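PDB 3GJA: CytC3 from Streptomyces, which is a nonheme iron halogenase that probably chlorinates a carrier-bound amino acid using an iron centre in a cupin-type beta barrel. Local coordinates for residues A[88-91]-A[92-96]. Numbering follows the deposited sequence.
Sequences DRVG and SLIGR
Ser-92 closes back on Asp-88 one helical turn earlier, near the C-terminal end of helix 84-94. Two donors of Ser-92 share the carbonyl oxygen of Asp-88. The hydroxyl, Ser-92 OG, gives a hydrogen bond of 2.7 Å to Asp-88 O, tilted modestly from the carbonyl plane. The amide, Ser-92 N, reaches Asp-88 O at 3.2 Å. With chi1 at -49°, OG sits beside its own backbone N, which turns it back along the helix. Ser-92 OG in turn accepts a hydrogen bond from the backbone N of Phe-12. With an alanine here, Phe-12 N would probably lose its hydroxyl partner, and Asp-88 O would keep only the longer amide bond from this position.

Further along, Val-90 O takes two backbone hydrogen bonds, from Ile-94 N at 3.0 Å and from Leu-93 N at 2.8 Å. Gly-95 N bonds to Gly-91 O at 2.9 Å. Gly-95 has left helical geometry with a positive phi of 110°, and the chain turns away there. Gly-91 CA makes a CH...O contact with Gly-95 O at 3.3 Å.

The Arg-96 chain bends at chi2 (65°) and folds its guanidinium back over the helix end. One face lies over the Gly-91 carbonyl and Ser-92 CA.

Val-90 and Ile-94 form the apolar side. They lie alongside each other, with Val-90 CG1 3.9 Å from Ile-94 CG1.

This side packs on the antiparallel sheet of the barrel: both side chains touch Ile-147 of strand 147-152, Val-90 reaches Tyr-260 and Ile-94 Pro-262 of strand 253-262. Elsewhere Asp-88 OD1 forms a salt bridge with Arg-315, and Asp-88 OD2 a hydrogen bond with Phe-10 N. Gly-95 and Arg-96 lead on into strand 98-108.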
loop_
_atom_site.group_PDB
_atom_site.type_symbol
_atom_site.label_atom_id
_atom_site.label_comp_id
_atom_site.label_asym_id
_atom_site.label_seq_id
_atom_site.Cartn_x
_atom_site.Cartn_y
_atom_site.Cartn_z
ATOM N N ASP A 88 -0.857 12.813 5.260
ATOM C CA ASP A 88 -1.764 13.556 6.129
ATOM C C ASP A 88 -3.097 12.824 6.264
ATOM O O ASP A 88 -3.716 12.836 7.328
ATOM C CB ASP A 88 -2.032 14.970 5.597
ATOM C CG ASP A 88 -0.804 15.860 5.633
ATOM O OD1 ASP A 88 0.155 15.536 6.365
ATOM O OD2 ASP A 88 -0.813 16.895 4.931
ATOM N N ARG A 89 -3.545 12.190 5.183
ATOM C CA ARG A 89 -4.816 11.478 5.223
ATOM C C ARG A 89 -4.723 10.184 6.019
ATOM O O ARG A 89 -5.600 9.895 6.830
ATOM C CB ARG A 89 -5.336 11.225 3.803
ATOM C CG ARG A 89 -5.969 12.474 3.189
ATOM C CD ARG A 89 -6.649 12.219 1.855
ATOM N NE ARG A 89 -5.857 12.740 0.754
ATOM C CZ ARG A 89 -6.274 13.655 -0.116
ATOM N NH1 ARG A 89 -7.489 14.167 -0.031
ATOM N NH2 ARG A 89 -5.460 14.064 -1.072
ATOM N N VAL A 90 -3.665 9.411 5.807
ATOM C CA VAL A 90 -3.510 8.172 6.554
ATOM C C VAL A 90 -3.358 8.524 8.035
ATOM O O VAL A 90 -3.949 7.879 8.904
ATOM C CB VAL A 90 -2.266 7.384 6.100
ATOM C CG1 VAL A 90 -2.062 6.170 7.000
ATOM C CG2 VAL A 90 -2.432 6.942 4.655
ATOM N N GLY A 91 -2.569 9.564 8.300
ATOM C CA GLY A 91 -2.328 10.015 9.661
ATOM C C GLY A 91 -3.593 10.380 10.410
ATOM O O GLY A 91 -3.668 10.202 11.621
ATOM N N SER A 92 -4.585 10.907 9.699
ATOM C CA SER A 92 -5.851 11.267 10.321
ATOM C C SER A 92 -6.587 10.002 10.764
ATOM O O SER A 92 -7.501 10.062 11.586
ATOM C CB SER A 92 -6.740 12.012 9.328
ATOM O OG SER A 92 -6.038 13.057 8.691
ATOM N N LEU A 93 -6.183 8.860 10.218
ATOM C CA LEU A 93 -6.836 7.594 10.526
ATOM C C LEU A 93 -6.159 6.749 11.587
ATOM O O LEU A 93 -6.816 6.239 12.492
ATOM C CB LEU A 93 -6.977 6.765 9.246
ATOM C CG LEU A 93 -8.164 6.987 8.300
ATOM C CD1 LEU A 93 -8.586 8.430 8.261
ATOM C CD2 LEU A 93 -7.772 6.494 6.914
ATOM N N ILE A 94 -4.847 6.592 11.482
ATOM C CA ILE A 94 -4.133 5.766 12.444
ATOM C C ILE A 94 -2.979 6.446 13.182
ATOM O O ILE A 94 -2.171 5.771 13.823
ATOM C CB ILE A 94 -3.616 4.480 11.766
ATOM C CG1 ILE A 94 -2.703 4.832 10.591
ATOM C CG2 ILE A 94 -4.800 3.651 11.268
ATOM C CD1 ILE A 94 -2.019 3.627 9.975
ATOM N N GLY A 95 -2.897 7.772 13.090
ATOM C CA GLY A 95 -1.848 8.487 13.801
ATOM C C GLY A 95 -0.745 9.102 12.962
ATOM O O GLY A 95 -0.410 8.593 11.894
ATOM N N ARG A 96 -0.166 10.194 13.460
ATOM C CA ARG A 96 0.900 10.889 12.745
ATOM C C ARG A 96 2.278 10.245 12.813
ATOM O O ARG A 96 3.175 10.638 12.077
ATOM C CB ARG A 96 0.991 12.343 13.199
ATOM C CG ARG A 96 0.043 13.264 12.456
ATOM C CD ARG A 96 -1.403 12.926 12.747
ATOM N NE ARG A 96 -2.316 13.828 12.049
ATOM C CZ ARG A 96 -3.625 13.890 12.276
ATOM N NH1 ARG A 96 -4.184 13.100 13.189
ATOM N NH2 ARG A 96 -4.378 14.740 11.589
#